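Local coordinates for Iron(III) ABC transporter, periplasmic iron-compound-binding protein (Vibrio cholerae, PDB 3TEF) that probably binds iron-loaded catecholate siderophores in the periplasm and delivers them to an ABC transporter for iron uptake, at residues S157-L169 with I208-D222. Sequence-based numbering, arbitrary orientation.
Sequences SDAMLVMSSGGNL and IREHNPKTLLVVDRD
Met160 and Val162 of strand 158-165 pack against Ile208, Pro213 and Leu216, while their backbones pair in parallel with strand 215-220. From Met160 to Ser164 the bonding is regular: the N and O of Met160 and Val162 each bond to the neighbouring strand, with Val162 N to Leu217 O at 2.8 Å nearly straight (175°).

On the face bearing Met160 and Val162, the end of helix 205-211 packs against strand 158-165, and Phe236 touches Leu216 and Val218. Met160 runs out extended and then bends at its last torsion (chi3 -68°), bringing SD beside Ile208 CG1 and CE against CB of His211, while its CB meets Pro213 CB at 3.7 Å. Val162 CG2 lies 3.6 Å from Leu216 CD1 and meets Ile208 CD1 tip to tip. On the opposite face the side chains of Leu161 and Leu217 cross at about a right angle, CD2 against CB, and the end of Met163 lies by Val219 and Arg221 CB.

The ends are looser and more polar. Asp158 OD2 takes Lys214 N from above its carboxylate plane and also bonds Thr190, whereas Lys214 NZ, bonded to Asn212 O, stays 4.0 Å from Asp158 OD1, short of a salt bridge. At the other end, the type I' turn Ser165-Asn168 reaches into solvent; Asp222 OD2 receives Gly166 N through its syn lone pair (3.0 Å), and a water links Ser164 OG, Gly167 N and the same oxygen. Arg221 NH1 bonds Ser165 OG, its NE going to Tyr261.

Burial probably shields the central backbone bonds from water, while carboxylates satisfy N-H groups beyond the regular pairing.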
loop_
_atom_site.group_PDB
_atom_site.type_symbol
_atom_site.label_atom_id
_atom_site.label_comp_id
_atom_site.label_asym_id
_atom_site.label_seq_id
_atom_site.Cartn_x
_atom_site.Cartn_y
_atom_site.Cartn_z
ATOM N N SER A 157 15.653 -15.086 -9.930
ATOM C CA SER A 157 15.305 -14.411 -11.170
ATOM C C SER A 157 14.874 -12.969 -10.948
ATOM O O SER A 157 14.504 -12.580 -9.837
ATOM C CB SER A 157 14.233 -15.192 -11.922
ATOM O OG SER A 157 14.728 -16.464 -12.309
ATOM N N ASP A 158 14.931 -12.190 -12.024
ATOM C CA ASP A 158 14.680 -10.758 -11.974
ATOM C C ASP A 158 13.220 -10.430 -12.262
ATOM O O ASP A 158 12.495 -11.214 -12.875
ATOM C CB ASP A 158 15.585 -10.032 -12.976
ATOM C CG ASP A 158 15.351 -10.485 -14.411
ATOM O OD1 ASP A 158 15.746 -11.621 -14.750
ATOM O OD2 ASP A 158 14.773 -9.711 -15.207
ATOM N N ALA A 159 12.789 -9.266 -11.795
ATOM C CA ALA A 159 11.459 -8.778 -12.119
ATOM C C ALA A 159 11.540 -7.300 -12.429
ATOM O O ALA A 159 12.349 -6.571 -11.845
ATOM C CB ALA A 159 10.494 -9.019 -10.977
ATOM N N MET A 160 10.695 -6.870 -13.354
ATOM C CA MET A 160 10.557 -5.464 -13.662
ATOM C C MET A 160 9.167 -5.066 -13.210
ATOM O O MET A 160 8.191 -5.755 -13.517
ATOM C CB MET A 160 10.706 -5.233 -15.164
ATOM C CG MET A 160 10.576 -3.781 -15.578
ATOM S SD MET A 160 10.728 -3.549 -17.357
ATOM C CE MET A 160 12.458 -3.956 -17.598
ATOM N N LEU A 161 9.084 -3.983 -12.451
ATOM C CA LEU A 161 7.801 -3.479 -11.981
ATOM C C LEU A 161 7.448 -2.294 -12.863
ATOM O O LEU A 161 8.210 -1.343 -12.940
ATOM C CB LEU A 161 7.909 -3.043 -10.516
ATOM C CG LEU A 161 6.657 -2.654 -9.710
ATOM C CD1 LEU A 161 5.967 -1.392 -10.263
ATOM C CD2 LEU A 161 5.666 -3.798 -9.599
ATOM N N VAL A 162 6.310 -2.375 -13.543
ATOM C CA VAL A 162 5.883 -1.312 -14.446
ATOM C C VAL A 162 4.522 -0.810 -14.024
ATOM O O VAL A 162 3.606 -1.600 -13.813
ATOM C CB VAL A 162 5.809 -1.796 -15.906
ATOM C CG1 VAL A 162 5.337 -0.664 -16.826
ATOM C CG2 VAL A 162 7.166 -2.301 -16.362
ATOM N N MET A 163 4.387 0.506 -13.912
ATOM C CA MET A 163 3.080 1.100 -13.669
ATOM C C MET A 163 2.616 1.768 -14.949
ATOM O O MET A 163 3.422 2.332 -15.674
ATOM C CB MET A 163 3.153 2.129 -12.543
ATOM C CG MET A 163 1.819 2.798 -12.277
ATOM S SD MET A 163 1.850 3.715 -10.743
ATOM C CE MET A 163 0.706 2.758 -9.784
ATOM N N SER A 164 1.324 1.675 -15.234
ATOM C CA SER A 164 0.735 2.333 -16.398
ATOM C C SER A 164 -0.326 3.320 -15.936
ATOM O O SER A 164 -1.201 2.981 -15.140
ATOM C CB SER A 164 0.134 1.307 -17.356
ATOM O OG SER A 164 -0.590 1.928 -18.412
ATOM N N SER A 165 -0.234 4.549 -16.428
ATOM C CA SER A 165 -1.154 5.594 -16.011
ATOM C C SER A 165 -1.280 6.626 -17.125
ATOM O O SER A 165 -0.300 7.258 -17.501
ATOM C CB SER A 165 -0.638 6.275 -14.742
ATOM O OG SER A 165 -1.505 7.321 -14.334
ATOM N N GLY A 166 -2.489 6.785 -17.648
ATOM C CA GLY A 166 -2.744 7.774 -18.679
ATOM C C GLY A 166 -1.848 7.634 -19.892
ATOM O O GLY A 166 -1.518 8.627 -20.550
ATOM N N GLY A 167 -1.436 6.403 -20.185
ATOM C CA GLY A 167 -0.529 6.153 -21.287
ATOM C C GLY A 167 0.943 6.213 -20.925
ATOM O O GLY A 167 1.791 5.883 -21.751
ATOM N N ASN A 168 1.254 6.654 -19.706
ATOM C CA ASN A 168 2.637 6.717 -19.237
ATOM C C ASN A 168 3.046 5.405 -18.599
ATOM O O ASN A 168 2.353 4.914 -17.717
ATOM C CB ASN A 168 2.806 7.807 -18.180
ATOM C CG ASN A 168 2.486 9.180 -18.701
ATOM O OD1 ASN A 168 1.687 9.907 -18.105
ATOM N ND2 ASN A 168 3.120 9.560 -19.803
ATOM N N LEU A 169 4.170 4.847 -19.036
ATOM C CA LEU A 169 4.744 3.676 -18.379
ATOM C C LEU A 169 5.899 4.162 -17.515
ATOM O O LEU A 169 6.753 4.901 -17.988
ATOM C CB LEU A 169 5.282 2.685 -19.410
ATOM C CG LEU A 169 4.251 2.063 -20.348
ATOM C CD1 LEU A 169 4.924 1.045 -21.254
ATOM C CD2 LEU A 169 3.143 1.415 -19.537
ATOM N N ILE A 208 10.916 -2.065 -22.160
ATOM C CA ILE A 208 10.503 -3.367 -21.632
ATOM C C ILE A 208 11.034 -4.491 -22.517
ATOM O O ILE A 208 11.613 -5.465 -22.028
ATOM C CB ILE A 208 8.966 -3.478 -21.502
ATOM C CG1 ILE A 208 8.439 -2.483 -20.463
ATOM C CG2 ILE A 208 8.560 -4.898 -21.112
ATOM C CD1 ILE A 208 6.925 -2.355 -20.441
ATOM N N ARG A 209 10.853 -4.340 -23.824
ATOM C CA ARG A 209 11.327 -5.336 -24.786
ATOM C C ARG A 209 12.851 -5.438 -24.805
ATOM O O ARG A 209 13.405 -6.537 -24.791
ATOM C CB ARG A 209 10.795 -5.018 -26.188
ATOM C CG ARG A 209 11.391 -5.865 -27.305
ATOM C CD ARG A 209 11.165 -7.349 -27.075
ATOM N NE ARG A 209 11.780 -8.152 -28.132
ATOM C CZ ARG A 209 12.890 -8.869 -27.988
ATOM N NH1 ARG A 209 13.517 -8.908 -26.819
ATOM N NH2 ARG A 209 13.371 -9.559 -29.014
ATOM N N GLU A 210 13.525 -4.291 -24.832
ATOM C CA GLU A 210 14.983 -4.259 -24.904
ATOM C C GLU A 210 15.617 -4.934 -23.680
ATOM O O GLU A 210 16.540 -5.748 -23.813
ATOM C CB GLU A 210 15.501 -2.819 -25.099
ATOM C CG GLU A 210 15.386 -1.891 -23.867
ATOM C CD GLU A 210 15.650 -0.405 -24.176
ATOM O OE1 GLU A 210 15.237 0.074 -25.258
ATOM O OE2 GLU A 210 16.264 0.288 -23.330
ATOM N N HIS A 211 15.107 -4.614 -22.492
ATOM C CA HIS A 211 15.658 -5.160 -21.256
ATOM C C HIS A 211 15.185 -6.583 -20.967
ATOM O O HIS A 211 15.834 -7.317 -20.220
ATOM C CB HIS A 211 15.385 -4.228 -20.075
ATOM C CG HIS A 211 16.238 -2.996 -20.074
ATOM N ND1 HIS A 211 15.798 -1.784 -20.564
ATOM C CD2 HIS A 211 17.511 -2.794 -19.663
ATOM C CE1 HIS A 211 16.758 -0.886 -20.439
ATOM N NE2 HIS A 211 17.808 -1.473 -19.896
ATOM N N ASN A 212 14.058 -6.967 -21.559
ATOM C CA ASN A 212 13.606 -8.356 -21.523
ATOM C C ASN A 212 13.584 -8.973 -20.118
ATOM O O ASN A 212 14.373 -9.872 -19.811
ATOM C CB ASN A 212 14.487 -9.197 -22.454
ATOM C CG ASN A 212 13.872 -10.542 -22.792
ATOM O OD1 ASN A 212 12.652 -10.709 -22.755
ATOM N ND2 ASN A 212 14.719 -11.511 -23.129
ATOM N N PRO A 213 12.674 -8.498 -19.257
ATOM C CA PRO A 213 12.577 -9.049 -17.899
ATOM C C PRO A 213 12.070 -10.492 -17.920
ATOM O O PRO A 213 11.293 -10.860 -18.805
ATOM C CB PRO A 213 11.534 -8.146 -17.234
ATOM C CG PRO A 213 10.682 -7.668 -18.374
ATOM C CD PRO A 213 11.625 -7.497 -19.531
ATOM N N LYS A 214 12.509 -11.297 -16.957
ATOM C CA LYS A 214 12.024 -12.669 -16.831
ATOM C C LYS A 214 10.622 -12.685 -16.235
ATOM O O LYS A 214 9.793 -13.546 -16.554
ATOM C CB LYS A 214 12.971 -13.495 -15.958
ATOM C CG LYS A 214 13.794 -14.531 -16.717
ATOM C CD LYS A 214 15.109 -13.952 -17.230
ATOM C CE LYS A 214 14.903 -13.001 -18.404
ATOM N NZ LYS A 214 16.153 -12.240 -18.727
ATOM N N THR A 215 10.365 -11.724 -15.358
ATOM C CA THR A 215 9.052 -11.560 -14.753
ATOM C C THR A 215 8.648 -10.104 -14.881
ATOM O O THR A 215 9.460 -9.199 -14.647
ATOM C CB THR A 215 9.070 -11.937 -13.266
ATOM O OG1 THR A 215 9.328 -13.342 -13.136
ATOM C CG2 THR A 215 7.735 -11.610 -12.608
ATOM N N LEU A 216 7.392 -9.881 -15.246
ATOM C CA LEU A 216 6.897 -8.526 -15.450
ATOM C C LEU A 216 5.670 -8.299 -14.566
ATOM O O LEU A 216 4.645 -8.965 -14.723
ATOM C CB LEU A 216 6.565 -8.327 -16.929
ATOM C CG LEU A 216 6.157 -6.957 -17.470
ATOM C CD1 LEU A 216 7.165 -5.873 -17.097
ATOM C CD2 LEU A 216 5.996 -7.043 -18.978
ATOM N N LEU A 217 5.789 -7.367 -13.625
ATOM C CA LEU A 217 4.701 -7.064 -12.702
ATOM C C LEU A 217 4.099 -5.720 -13.093
ATOM O O LEU A 217 4.792 -4.707 -13.123
ATOM C CB LEU A 217 5.223 -6.987 -11.274
ATOM C CG LEU A 217 6.063 -8.200 -10.870
ATOM C CD1 LEU A 217 6.745 -8.010 -9.524
ATOM C CD2 LEU A 217 5.184 -9.438 -10.857
ATOM N N VAL A 218 2.808 -5.718 -13.391
ATOM C CA VAL A 218 2.176 -4.541 -13.959
ATOM C C VAL A 218 1.133 -3.983 -13.007
ATOM O O VAL A 218 0.285 -4.718 -12.503
ATOM C CB VAL A 218 1.494 -4.895 -15.294
ATOM C CG1 VAL A 218 0.767 -3.682 -15.869
ATOM C CG2 VAL A 218 2.522 -5.446 -16.277
ATOM N N VAL A 219 1.199 -2.671 -12.780
ATOM C CA VAL A 219 0.228 -1.958 -11.950
ATOM C C VAL A 219 -0.582 -1.001 -12.826
ATOM O O VAL A 219 -0.044 -0.035 -13.374
ATOM C CB VAL A 219 0.949 -1.147 -10.823
ATOM C CG1 VAL A 219 -0.063 -0.378 -9.966
ATOM C CG2 VAL A 219 1.812 -2.073 -9.943
ATOM N N ASP A 220 -1.874 -1.286 -12.967
ATOM C CA ASP A 220 -2.763 -0.483 -13.809
ATOM C C ASP A 220 -3.379 0.624 -12.973
ATOM O O ASP A 220 -4.455 0.464 -12.407
ATOM C CB ASP A 220 -3.858 -1.370 -14.401
ATOM C CG ASP A 220 -4.774 -0.619 -15.362
ATOM O OD1 ASP A 220 -4.482 0.554 -15.687
ATOM O OD2 ASP A 220 -5.778 -1.215 -15.807
ATOM N N ARG A 221 -2.687 1.750 -12.880
ATOM C CA ARG A 221 -3.140 2.809 -11.997
ATOM C C ARG A 221 -4.530 3.312 -12.382
ATOM O O ARG A 221 -5.317 3.707 -11.524
ATOM C CB ARG A 221 -2.142 3.960 -11.983
ATOM C CG ARG A 221 -2.562 5.102 -11.096
ATOM C CD ARG A 221 -1.425 6.095 -10.946
ATOM N NE ARG A 221 -1.824 7.213 -10.103
ATOM C CZ ARG A 221 -2.482 8.276 -10.548
ATOM N NH1 ARG A 221 -2.803 8.360 -11.835
ATOM N NH2 ARG A 221 -2.815 9.255 -9.715
ATOM N N ASP A 222 -4.837 3.277 -13.673
ATOM C CA ASP A 222 -6.108 3.815 -14.137
ATOM C C ASP A 222 -7.302 3.045 -13.577
ATOM O O ASP A 222 -8.388 3.604 -13.436
ATOM C CB ASP A 222 -6.144 3.879 -15.663
ATOM C CG ASP A 222 -5.168 4.897 -16.220
ATOM O OD1 ASP A 222 -4.849 5.866 -15.497
ATOM O OD2 ASP A 222 -4.717 4.727 -17.371
HETATM O O HOH W 1 -2.174 3.872 -19.239
#